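Local coordinates for serine acetyltransferase (Bacteroides vulgatus ATCC 8482, PDB 3F1X), which probably transfers an acetyl group from acetyl-CoA to L-serine, a step on the way to cysteine, at residues A[121-124]-A[125-128]; A[286-289]-A[290-294]; A[85-88]-A[89-93]; A[143-146]-A[147-151]; A[223-226]-A[227-231]. All blocks are in the same frame, centred on the assembly; numbering follows the deposited sequence.

Contact 1: residues A[121-124]-A[125-128]; sequences SKLP and ELRR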
loop_
_atom_site.group_PDB
_atom_site.type_symbol
_atom_site.label_atom_id
_atom_site.label_comp_id
_atom_site.label_asym_id
_atom_site.label_seq_id
_atom_site.Cartn_x
_atom_site.Cartn_y
_atom_site.Cartn_z
ATOM N N SER A 121 4.750 7.945 -30.158
ATOM C CA SER A 121 4.397 8.759 -31.313
ATOM C C SER A 121 3.255 8.119 -32.085
ATOM O O SER A 121 2.685 8.736 -32.985
ATOM C CB SER A 121 5.592 8.926 -32.252
ATOM O OG SER A 121 5.822 7.746 -32.997
ATOM N N LYS A 122 2.931 6.876 -31.736
ATOM C CA LYS A 122 1.848 6.152 -32.390
ATOM C C LYS A 122 0.519 6.259 -31.646
ATOM O O LYS A 122 -0.513 5.822 -32.155
ATOM C CB LYS A 122 2.207 4.670 -32.548
ATOM C CG LYS A 122 2.926 4.322 -33.840
ATOM C CD LYS A 122 4.273 5.003 -33.959
ATOM C CE LYS A 122 4.950 4.640 -35.279
ATOM N NZ LYS A 122 6.317 5.225 -35.410
ATOM N N LEU A 123 0.538 6.823 -30.443
ATOM C CA LEU A 123 -0.685 6.960 -29.658
ATOM C C LEU A 123 -1.786 7.761 -30.351
ATOM O O LEU A 123 -2.969 7.441 -30.209
ATOM C CB LEU A 123 -0.364 7.568 -28.290
ATOM C CG LEU A 123 0.419 6.606 -27.388
ATOM C CD1 LEU A 123 0.869 7.300 -26.109
ATOM C CD2 LEU A 123 -0.475 5.407 -27.071
ATOM N N PRO A 124 -1.426 8.819 -31.097
ATOM C CA PRO A 124 -2.496 9.577 -31.763
ATOM C C PRO A 124 -3.241 8.696 -32.768
ATOM O O PRO A 124 -4.465 8.762 -32.889
ATOM C CB PRO A 124 -1.747 10.723 -32.437
ATOM C CG PRO A 124 -0.597 10.970 -31.486
ATOM C CD PRO A 124 -0.148 9.551 -31.148
ATOM N N GLU A 125 -2.493 7.862 -33.477
ATOM C CA GLU A 125 -3.079 6.965 -34.463
ATOM C C GLU A 125 -3.879 5.874 -33.756
ATOM O O GLU A 125 -4.958 5.507 -34.202
ATOM C CB GLU A 125 -1.971 6.353 -35.322
ATOM C CG GLU A 125 -2.438 5.352 -36.380
ATOM C CD GLU A 125 -3.365 5.964 -37.414
ATOM O OE1 GLU A 125 -3.127 7.120 -37.821
ATOM O OE2 GLU A 125 -4.328 5.286 -37.831
ATOM N N LEU A 126 -3.347 5.357 -32.651
ATOM C CA LEU A 126 -4.055 4.325 -31.910
ATOM C C LEU A 126 -5.394 4.875 -31.441
ATOM O O LEU A 126 -6.404 4.181 -31.478
ATOM C CB LEU A 126 -3.219 3.849 -30.717
ATOM C CG LEU A 126 -1.965 3.052 -31.084
ATOM C CD1 LEU A 126 -1.201 2.683 -29.829
ATOM C CD2 LEU A 126 -2.355 1.794 -31.852
ATOM N N ARG A 127 -5.400 6.132 -31.013
ATOM C CA ARG A 127 -6.627 6.772 -30.553
ATOM C C ARG A 127 -7.633 6.824 -31.698
ATOM O O ARG A 127 -8.824 6.587 -31.493
ATOM C CB ARG A 127 -6.345 8.197 -30.064
ATOM C CG ARG A 127 -7.598 8.981 -29.699
ATOM C CD ARG A 127 -7.265 10.441 -29.427
ATOM N NE ARG A 127 -6.572 10.618 -28.159
ATOM C CZ ARG A 127 -6.131 11.790 -27.709
ATOM N NH1 ARG A 127 -6.311 12.887 -28.431
ATOM N NH2 ARG A 127 -5.507 11.862 -26.543
ATOM N N ARG A 128 -7.149 7.139 -32.899
ATOM C CA ARG A 128 -8.017 7.213 -34.073
ATOM C C ARG A 128 -8.638 5.863 -34.402
ATOM O O ARG A 128 -9.819 5.781 -34.738
ATOM C CB ARG A 128 -7.240 7.696 -35.302
ATOM C CG ARG A 128 -6.696 9.105 -35.192
ATOM C CD ARG A 128 -6.068 9.548 -36.506
ATOM N NE ARG A 128 -5.267 10.750 -36.317
ATOM C CZ ARG A 128 -3.943 10.778 -36.390
ATOM N NH1 ARG A 128 -3.270 9.669 -36.653
ATOM N NH2 ARG A 128 -3.292 11.913 -36.191
HETATM O O HOH W 1 0.185 8.663 -34.315
#
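L126 N donates to K122 O at 2.9 Å, a fairly straight bond (159°). It belongs to the first turns of the alpha helix 123-139. Two further i to i+4 bonds follow, from R127 N to L123 O and from R128 N to P124 O. P124 suits such a place, because its N has no hydrogen to give. A water joins S121 O to E125 N and so ties the loop before the helix to its first turn; it lies 2.9 Å from E125 N.

L123 and L126 are angled against each other and touch by one methyl each, CD2 to CD1 at 3.9 Å. CG of L126 also rests 3.3 Å from K122 O. Cut back to an alanine, L126 is likely to leave CD2 of L123 without this partner and to open a gap beside R164 of helix 155-171. L123 itself packs on helix 39-53. R127 leads away, to I52 O and to L17 O and S20 OG of the second subunit.

R128 turns back over the start of the helix. Its CG lies beside the backbone N (chi1 -64°), which brings one guanidinium face over P124 O, offset toward its edge. At the rim of that group, NH1 forms a salt bridge with E125 OE1 at 2.8 Å, bent and weak as a hydrogen bond.

Contact 2: residues A[286-289]-A[290-294]; sequences ENVP and AGSRI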
loop_
_atom_site.group_PDB
_atom_site.type_symbol
_atom_site.label_atom_id
_atom_site.label_comp_id
_atom_site.label_asym_id
_atom_site.label_seq_id
_atom_site.Cartn_x
_atom_site.Cartn_y
_atom_site.Cartn_z
ATOM N N GLU A 286 -14.298 -25.074 -43.835
ATOM C CA GLU A 286 -14.391 -24.774 -45.260
ATOM C C GLU A 286 -14.640 -23.285 -45.475
ATOM O O GLU A 286 -15.135 -22.603 -44.582
ATOM C CB GLU A 286 -15.547 -25.554 -45.887
ATOM C CG GLU A 286 -15.506 -27.040 -45.640
ATOM C CD GLU A 286 -14.326 -27.686 -46.315
ATOM O OE1 GLU A 286 -14.306 -27.712 -47.565
ATOM O OE2 GLU A 286 -13.419 -28.166 -45.601
ATOM N N ASN A 287 -14.308 -22.790 -46.666
ATOM C CA ASN A 287 -14.531 -21.387 -46.998
ATOM C C ASN A 287 -16.025 -21.094 -46.908
ATOM O O ASN A 287 -16.853 -21.986 -47.089
ATOM C CB ASN A 287 -14.056 -21.085 -48.421
ATOM C CG ASN A 287 -12.552 -21.124 -48.564
ATOM O OD1 ASN A 287 -12.032 -21.328 -49.663
ATOM N ND2 ASN A 287 -11.842 -20.915 -47.464
ATOM N N VAL A 288 -16.366 -19.843 -46.633
ATOM C CA VAL A 288 -17.764 -19.441 -46.534
ATOM C C VAL A 288 -17.974 -18.310 -47.532
ATOM O O VAL A 288 -17.426 -17.223 -47.364
ATOM C CB VAL A 288 -18.104 -18.946 -45.106
ATOM C CG1 VAL A 288 -19.564 -18.517 -45.029
ATOM C CG2 VAL A 288 -17.835 -20.054 -44.094
ATOM N N PRO A 289 -18.760 -18.557 -48.599
ATOM C CA PRO A 289 -18.996 -17.508 -49.595
ATOM C C PRO A 289 -19.528 -16.208 -49.008
ATOM O O PRO A 289 -20.200 -16.203 -47.978
ATOM C CB PRO A 289 -19.966 -18.165 -50.582
ATOM C CG PRO A 289 -20.622 -19.247 -49.784
ATOM C CD PRO A 289 -19.489 -19.788 -48.953
ATOM N N ALA A 290 -19.208 -15.104 -49.672
ATOM C CA ALA A 290 -19.633 -13.791 -49.221
ATOM C C ALA A 290 -21.149 -13.669 -49.169
ATOM O O ALA A 290 -21.852 -14.222 -50.012
ATOM C CB ALA A 290 -19.053 -12.715 -50.143
ATOM N N GLY A 291 -21.639 -12.951 -48.161
ATOM C CA GLY A 291 -23.066 -12.734 -48.011
ATOM C C GLY A 291 -23.918 -13.943 -47.662
ATOM O O GLY A 291 -25.141 -13.827 -47.568
ATOM N N SER A 292 -23.297 -15.099 -47.459
ATOM C CA SER A 292 -24.065 -16.296 -47.132
ATOM C C SER A 292 -24.189 -16.498 -45.629
ATOM O O SER A 292 -23.558 -15.792 -44.838
ATOM C CB SER A 292 -23.410 -17.531 -47.745
ATOM O OG SER A 292 -22.206 -17.855 -47.071
ATOM N N ARG A 293 -25.012 -17.468 -45.243
ATOM C CA ARG A 293 -25.212 -17.781 -43.839
ATOM C C ARG A 293 -25.061 -19.283 -43.642
ATOM O O ARG A 293 -25.605 -20.075 -44.415
ATOM C CB ARG A 293 -26.601 -17.328 -43.379
ATOM C CG ARG A 293 -26.903 -17.668 -41.924
ATOM C CD ARG A 293 -28.331 -17.309 -41.518
ATOM N NE ARG A 293 -28.457 -15.950 -40.989
ATOM C CZ ARG A 293 -28.401 -14.841 -41.720
ATOM N NH1 ARG A 293 -28.218 -14.908 -43.033
ATOM N NH2 ARG A 293 -28.539 -13.659 -41.131
ATOM N N ILE A 294 -24.304 -19.669 -42.621
ATOM C CA ILE A 294 -24.091 -21.079 -42.320
ATOM C C ILE A 294 -24.459 -21.328 -40.862
ATOM O O ILE A 294 -23.943 -20.668 -39.957
ATOM C CB ILE A 294 -22.622 -21.493 -42.588
ATOM C CG1 ILE A 294 -22.424 -22.977 -42.260
ATOM C CG2 ILE A 294 -21.675 -20.636 -41.778
ATOM C CD1 ILE A 294 -21.083 -23.527 -42.708
#
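The flat carbonyl group of P289 is met by S292 OG, which donates to P289 O at 2.8 Å from a position tilted 29° off the carbonyl plane. The P289 ring flanks the same hydroxyl, with CG 3.4 Å from S292 OG. This is a type II beta turn, P289 to S292, in the last coil of the left-handed parallel beta helix. The turn bond itself, S292 N to P289 O, is weak at 3.3 Å. Thus P289 O is held twice by one residue. G291 takes the third place of the turn with a positive phi of 68°.

S292 OG sits between the backbone N and the carbonyl carbon (chi1 72°), and this points it back across the turn. With an alanine here, P289 O is likely to keep only the weak backbone bond across the turn, and the spot beside P289 CG and V288 CG1 to lose its hydroxyl.

Backbone bonds to T271, G273, K274 and T277 stack the segment on the preceding coil. I294, in strand 293-294, turns its side chain inward beside I282 and also packs on N299 of the third subunit. V288 CG1 links both parts, reaching I294 CG2 at 4.4 Å and S292 OG at 3.4 Å.

Contact 3: residues A[85-88]-A[89-93]; sequences EQIL and AGLCF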
loop_
_atom_site.group_PDB
_atom_site.type_symbol
_atom_site.label_atom_id
_atom_site.label_comp_id
_atom_site.label_asym_id
_atom_site.label_seq_id
_atom_site.Cartn_x
_atom_site.Cartn_y
_atom_site.Cartn_z
ATOM N N GLU A 85 12.179 0.828 -19.767
ATOM C CA GLU A 85 12.702 -0.280 -18.976
ATOM C C GLU A 85 12.153 -1.643 -19.401
ATOM O O GLU A 85 12.898 -2.613 -19.464
ATOM C CB GLU A 85 12.395 -0.050 -17.495
ATOM C CG GLU A 85 13.092 -1.015 -16.546
ATOM C CD GLU A 85 14.602 -0.858 -16.565
ATOM O OE1 GLU A 85 15.077 0.297 -16.602
ATOM O OE2 GLU A 85 15.309 -1.887 -16.528
ATOM N N GLN A 86 10.860 -1.717 -19.703
ATOM C CA GLN A 86 10.264 -2.988 -20.082
ATOM C C GLN A 86 10.707 -3.432 -21.462
ATOM O O GLN A 86 10.890 -4.624 -21.716
ATOM C CB GLN A 86 8.741 -2.907 -20.006
ATOM C CG GLN A 86 8.230 -2.781 -18.583
ATOM C CD GLN A 86 8.845 -3.825 -17.669
ATOM O OE1 GLN A 86 9.570 -3.497 -16.725
ATOM N NE2 GLN A 86 8.560 -5.088 -17.946
ATOM N N ILE A 87 10.876 -2.472 -22.361
ATOM C CA ILE A 87 11.334 -2.803 -23.693
ATOM C C ILE A 87 12.768 -3.328 -23.546
ATOM O O ILE A 87 13.159 -4.283 -24.217
ATOM C CB ILE A 87 11.287 -1.568 -24.621
ATOM C CG1 ILE A 87 9.828 -1.231 -24.947
ATOM C CG2 ILE A 87 12.088 -1.839 -25.885
ATOM C CD1 ILE A 87 9.631 0.004 -25.802
ATOM N N LEU A 88 13.541 -2.715 -22.653
ATOM C CA LEU A 88 14.915 -3.159 -22.425
ATOM C C LEU A 88 14.897 -4.603 -21.903
ATOM O O LEU A 88 15.723 -5.428 -22.299
ATOM C CB LEU A 88 15.614 -2.250 -21.412
ATOM C CG LEU A 88 17.085 -2.556 -21.105
ATOM C CD1 LEU A 88 17.922 -2.414 -22.362
ATOM C CD2 LEU A 88 17.589 -1.600 -20.036
ATOM N N ALA A 89 13.948 -4.908 -21.024
ATOM C CA ALA A 89 13.840 -6.261 -20.486
ATOM C C ALA A 89 13.501 -7.255 -21.601
ATOM O O ALA A 89 14.027 -8.371 -21.643
ATOM C CB ALA A 89 12.774 -6.312 -19.389
ATOM N N GLY A 90 12.623 -6.840 -22.509
ATOM C CA GLY A 90 12.236 -7.696 -23.618
ATOM C C GLY A 90 13.412 -8.011 -24.523
ATOM O O GLY A 90 13.648 -9.169 -24.863
ATOM N N LEU A 91 14.153 -6.978 -24.913
ATOM C CA LEU A 91 15.308 -7.166 -25.773
ATOM C C LEU A 91 16.312 -8.105 -25.106
ATOM O O LEU A 91 16.890 -8.965 -25.766
ATOM C CB LEU A 91 15.973 -5.821 -26.065
ATOM C CG LEU A 91 15.187 -4.846 -26.948
ATOM C CD1 LEU A 91 15.793 -3.458 -26.847
ATOM C CD2 LEU A 91 15.198 -5.342 -28.384
ATOM N N CYS A 92 16.509 -7.943 -23.797
ATOM C CA CYS A 92 17.456 -8.777 -23.054
ATOM C C CYS A 92 17.012 -10.229 -22.921
ATOM O O CYS A 92 17.841 -11.138 -22.919
ATOM C CB CYS A 92 17.694 -8.205 -21.649
ATOM S SG CYS A 92 18.693 -6.696 -21.594
ATOM N N PHE A 93 15.707 -10.440 -22.796
ATOM C CA PHE A 93 15.164 -11.784 -22.645
ATOM C C PHE A 93 15.498 -12.654 -23.855
ATOM O O PHE A 93 16.343 -13.543 -23.777
ATOM C CB PHE A 93 13.650 -11.718 -22.466
ATOM C CG PHE A 93 13.088 -12.851 -21.660
ATOM C CD1 PHE A 93 13.124 -12.810 -20.268
ATOM C CD2 PHE A 93 12.532 -13.963 -22.290
ATOM C CE1 PHE A 93 12.611 -13.865 -19.506
ATOM C CE2 PHE A 93 12.014 -15.029 -21.543
ATOM C CZ PHE A 93 12.055 -14.976 -20.148
#
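I87 and L91 are brought together by their first torsions. In I87, chi1 of -72° sets CG2 opposite the backbone N. In L91, chi1 of -69° sets CG beside the backbone N, which carries CD1 toward I87. The two side chains lie side by side and point the same way, with I87 CG2 4.2 Å from L91 CD1. L91 CG also rests 3.4 Å from I87 O. The pair is one i to i+4 step of an alpha helix.

L88 and C92 repeat the step one residue further on. L88 CD1 approaches C92 SG at 4.4 Å, a loose apolar contact. A89 adds its methyl group, with CB 3.4 Å from Q86 O.

Four i to i+4 backbone bonds hold the segments in helical form. L91 N to I87 O is the straightest, at 170° and 3.0 Å. The bonds from A89, G90 and C92 reach E85 O, Q86 O and L88 O.

The contact forms the last turns of helix 68-93. One side faces helix 109-120, where I87 packs on A112, L115 and A116. L88 lies on R109, which also makes a salt bridge with E85 OE1. Q86 lies against helix 39-53. L91 and C92 meet P107 in a loop, and F93 ends the helix, set edge-to-face with H30 and packed on G148 of the third subunit.

Contact 4: residues A[143-146]-A[147-151]; sequences AATC and FGEII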
loop_
_atom_site.group_PDB
_atom_site.type_symbol
_atom_site.label_atom_id
_atom_site.label_comp_id
_atom_site.label_asym_id
_atom_site.label_seq_id
_atom_site.Cartn_x
_atom_site.Cartn_y
_atom_site.Cartn_z
ATOM N N ALA A 143 -27.791 -2.467 -26.123
ATOM C CA ALA A 143 -27.573 -2.488 -24.680
ATOM C C ALA A 143 -26.549 -1.429 -24.274
ATOM O O ALA A 143 -26.400 -1.111 -23.092
ATOM C CB ALA A 143 -27.105 -3.877 -24.239
ATOM N N ALA A 144 -25.836 -0.900 -25.261
ATOM C CA ALA A 144 -24.853 0.146 -25.010
ATOM C C ALA A 144 -25.642 1.439 -25.075
ATOM O O ALA A 144 -26.478 1.611 -25.964
ATOM C CB ALA A 144 -23.772 0.127 -26.078
ATOM N N THR A 145 -25.389 2.349 -24.141
ATOM C CA THR A 145 -26.141 3.594 -24.127
ATOM C C THR A 145 -25.285 4.856 -24.081
ATOM O O THR A 145 -25.816 5.949 -23.882
ATOM C CB THR A 145 -27.121 3.611 -22.932
ATOM O OG1 THR A 145 -27.581 2.275 -22.675
ATOM C CG2 THR A 145 -28.333 4.492 -23.248
ATOM N N CYS A 146 -23.977 4.716 -24.279
ATOM C CA CYS A 146 -23.076 5.868 -24.248
ATOM C C CYS A 146 -21.643 5.481 -24.624
ATOM O O CYS A 146 -21.191 4.384 -24.303
ATOM C CB CYS A 146 -23.074 6.489 -22.845
ATOM S SG CYS A 146 -21.980 7.920 -22.629
ATOM N N PHE A 147 -20.932 6.376 -25.307
ATOM C CA PHE A 147 -19.547 6.098 -25.672
ATOM C C PHE A 147 -18.762 5.981 -24.371
ATOM O O PHE A 147 -17.852 5.165 -24.250
ATOM C CB PHE A 147 -18.945 7.237 -26.497
ATOM C CG PHE A 147 -19.231 7.155 -27.976
ATOM C CD1 PHE A 147 -18.742 8.135 -28.832
ATOM C CD2 PHE A 147 -19.977 6.111 -28.516
ATOM C CE1 PHE A 147 -18.997 8.087 -30.211
ATOM C CE2 PHE A 147 -20.241 6.050 -29.894
ATOM C CZ PHE A 147 -19.745 7.038 -30.739
ATOM N N GLY A 148 -19.130 6.817 -23.403
ATOM C CA GLY A 148 -18.464 6.827 -22.115
ATOM C C GLY A 148 -18.588 5.543 -21.320
ATOM O O GLY A 148 -17.633 5.126 -20.668
ATOM N N GLU A 149 -19.760 4.918 -21.365
ATOM C CA GLU A 149 -19.997 3.672 -20.645
ATOM C C GLU A 149 -19.163 2.560 -21.264
ATOM O O GLU A 149 -18.655 1.678 -20.566
ATOM C CB GLU A 149 -21.483 3.281 -20.703
ATOM C CG GLU A 149 -21.780 1.916 -20.080
ATOM C CD GLU A 149 -23.259 1.539 -20.100
ATOM O OE1 GLU A 149 -23.819 1.303 -21.194
ATOM O OE2 GLU A 149 -23.865 1.478 -19.009
ATOM N N ILE A 150 -19.033 2.602 -22.584
ATOM C CA ILE A 150 -18.272 1.594 -23.304
ATOM C C ILE A 150 -16.793 1.647 -22.958
ATOM O O ILE A 150 -16.207 0.638 -22.579
ATOM C CB ILE A 150 -18.459 1.757 -24.821
ATOM C CG1 ILE A 150 -19.916 1.423 -25.178
ATOM C CG2 ILE A 150 -17.486 0.861 -25.573
ATOM C CD1 ILE A 150 -20.261 1.631 -26.629
ATOM N N ILE A 151 -16.197 2.828 -23.075
ATOM C CA ILE A 151 -14.781 3.004 -22.770
ATOM C C ILE A 151 -14.488 2.701 -21.305
ATOM O O ILE A 151 -13.466 2.087 -20.974
ATOM C CB ILE A 151 -14.334 4.458 -23.049
ATOM C CG1 ILE A 151 -14.471 4.768 -24.541
ATOM C CG2 ILE A 151 -12.889 4.670 -22.576
ATOM C CD1 ILE A 151 -14.212 6.215 -24.881
#
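C146 O is the acceptor at the start of helix 147-153, with C146 itself in the N-cap position. I150 N donates to it at 3.3 Å (156°), and E149 N adds a weak, bent bond of the same length. The I150 side chain closes over the same oxygen, its CG1 3.3 Å from C146 O.

I150 also meets the loop before the helix. Its CG1 stands beside the backbone N (chi1 -67°), and this swings CD1 to A144 CB at 3.9 Å. The methyl of A144 thus rests on the first turn of the helix.

E149 reaches back by a long extended chain. Its OE1 takes a weak bond from T145 N at 3.5 Å. The carboxylate therefore meets the backbone one residue before the cap. A carboxylate near the N-terminal end of a helix is likely to be favoured by the helix dipole.

Further out, Y138 of helix 123-139 touches A144 and I150 and stands edge-to-face with the F147 ring. Y154 touches A144 and E149. The second subunit also packs here: its F93 on C146, its L26 on F147 and its L176 on E149.

The thiol of C146 folds over the opening turn. SG lies 3.2 Å from G148 N, and a CB at G148 would come tightly against this sulfur.

Contact 5: residues A[223-226]-A[227-231]; sequences VKLY and QGVTL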
loop_
_atom_site.group_PDB
_atom_site.type_symbol
_atom_site.label_atom_id
_atom_site.label_comp_id
_atom_site.label_asym_id
_atom_site.label_seq_id
_atom_site.Cartn_x
_atom_site.Cartn_y
_atom_site.Cartn_z
ATOM N N VAL A 223 -15.934 -5.954 -38.465
ATOM C CA VAL A 223 -16.176 -7.353 -38.132
ATOM C C VAL A 223 -16.598 -7.462 -36.677
ATOM O O VAL A 223 -16.105 -6.722 -35.827
ATOM C CB VAL A 223 -14.912 -8.218 -38.366
ATOM C CG1 VAL A 223 -15.178 -9.671 -37.960
ATOM C CG2 VAL A 223 -14.503 -8.153 -39.833
ATOM N N LYS A 224 -17.523 -8.377 -36.395
ATOM C CA LYS A 224 -18.017 -8.576 -35.036
ATOM C C LYS A 224 -17.929 -10.044 -34.648
ATOM O O LYS A 224 -18.358 -10.916 -35.395
ATOM C CB LYS A 224 -19.476 -8.110 -34.912
ATOM C CG LYS A 224 -20.087 -8.401 -33.540
ATOM C CD LYS A 224 -21.565 -8.020 -33.446
ATOM C CE LYS A 224 -21.775 -6.518 -33.470
ATOM N NZ LYS A 224 -23.186 -6.168 -33.108
ATOM N N LEU A 225 -17.368 -10.301 -33.475
ATOM C CA LEU A 225 -17.214 -11.653 -32.955
ATOM C C LEU A 225 -17.927 -11.731 -31.613
ATOM O O LEU A 225 -17.945 -10.760 -30.860
ATOM C CB LEU A 225 -15.729 -11.970 -32.749
ATOM C CG LEU A 225 -14.913 -12.720 -33.808
ATOM C CD1 LEU A 225 -15.252 -12.273 -35.222
ATOM C CD2 LEU A 225 -13.440 -12.508 -33.492
ATOM N N TYR A 226 -18.513 -12.886 -31.318
ATOM C CA TYR A 226 -19.205 -13.096 -30.056
ATOM C C TYR A 226 -18.357 -13.971 -29.137
ATOM O O TYR A 226 -17.305 -14.473 -29.540
ATOM C CB TYR A 226 -20.566 -13.756 -30.308
ATOM C CG TYR A 226 -21.632 -12.770 -30.721
ATOM C CD1 TYR A 226 -22.571 -12.317 -29.803
ATOM C CD2 TYR A 226 -21.689 -12.274 -32.021
ATOM C CE1 TYR A 226 -23.557 -11.382 -30.164
ATOM C CE2 TYR A 226 -22.670 -11.335 -32.397
ATOM C CZ TYR A 226 -23.596 -10.897 -31.464
ATOM O OH TYR A 226 -24.554 -9.974 -31.813
ATOM N N GLN A 227 -18.822 -14.142 -27.902
ATOM C CA GLN A 227 -18.132 -14.955 -26.908
ATOM C C GLN A 227 -17.836 -16.360 -27.437
ATOM O O GLN A 227 -18.611 -16.918 -28.221
ATOM C CB GLN A 227 -18.993 -15.076 -25.639
ATOM C CG GLN A 227 -20.389 -15.676 -25.886
ATOM C CD GLN A 227 -21.438 -14.636 -26.259
ATOM O OE1 GLN A 227 -21.107 -13.532 -26.675
ATOM N NE2 GLN A 227 -22.716 -14.996 -26.116
ATOM N N GLY A 228 -16.710 -16.918 -26.993
ATOM C CA GLY A 228 -16.314 -18.264 -27.373
ATOM C C GLY A 228 -15.865 -18.514 -28.806
ATOM O O GLY A 228 -15.570 -19.650 -29.174
ATOM N N VAL A 229 -15.811 -17.474 -29.626
ATOM C CA VAL A 229 -15.398 -17.657 -31.007
ATOM C C VAL A 229 -13.898 -17.883 -31.131
ATOM O O VAL A 229 -13.097 -17.138 -30.557
ATOM C CB VAL A 229 -15.801 -16.448 -31.865
ATOM C CG1 VAL A 229 -15.136 -16.527 -33.230
ATOM C CG2 VAL A 229 -17.311 -16.421 -32.014
ATOM N N THR A 230 -13.526 -18.922 -31.875
ATOM C CA THR A 230 -12.118 -19.250 -32.098
ATOM C C THR A 230 -11.725 -19.105 -33.562
ATOM O O THR A 230 -12.417 -19.602 -34.446
ATOM C CB THR A 230 -11.790 -20.718 -31.692
ATOM O OG1 THR A 230 -11.806 -20.843 -30.269
ATOM C CG2 THR A 230 -10.404 -21.124 -32.208
ATOM N N LEU A 231 -10.614 -18.417 -33.808
ATOM C CA LEU A 231 -10.064 -18.268 -35.152
ATOM C C LEU A 231 -8.691 -18.911 -34.982
ATOM O O LEU A 231 -7.720 -18.238 -34.644
ATOM C CB LEU A 231 -9.923 -16.792 -35.544
ATOM C CG LEU A 231 -11.171 -15.912 -35.436
ATOM C CD1 LEU A 231 -10.890 -14.536 -36.033
ATOM C CD2 LEU A 231 -12.323 -16.556 -36.166
#
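L225 carries the apolar part of the contact. Its CG meets V229 CG1 at 3.9 Å, the two side chains crossing at about a right angle. L225 CD2 meets L231 CD1 tip to tip at 4.1 Å. V260 of strand 259-260 touches L225 and V229, and I266 touches L231, so these buried groups pack against the neighbouring strands.

The backbone part is one weak hydrogen bond, V229 N to Y226 O at 3.4 Å. It closes a type II beta turn from Y226 to V229. G228 fills the third place of the turn with phi 70°. V229 crowds the same carbonyl: with CG1 opposite the backbone N (chi1 169°), the other methyl, CG2, comes to 3.1 Å from Y226 O.

The aromatic part leads away from these groups. The Y226 ring stacks on Y261 of the next coil and packs on K234 of the second subunit. Beyond the turn, in strand 230-232, T230 OG1 is hydrogen-bonded to S262 OG of the third subunit.

Strand 224-226, a tight turn and strand 230-232 thus pass from one sheet to another with aliphatic residues turned inward. This is one corner of the left-handed parallel beta helix seen in serine acetyltransferases.

Contacts 1, 3 and 4 lie in the helical part of the chain, contacts 2 and 5 in the beta helix. Contact 5 is buried at a corner, while contact 2 is a surface turn in the last coil. Both use a type II turn with glycine third, and their centres are about 16 Å apart. Serine seals one turn; valine and leucine fill behind the other. Contact 3 is a buried helix end and contact 4 a buried helix start. Contact 1 is partly buried and adds a salt bridge, E125 with R128. Contacts 3 and 4 do not touch within a chain, but meet across a subunit interface.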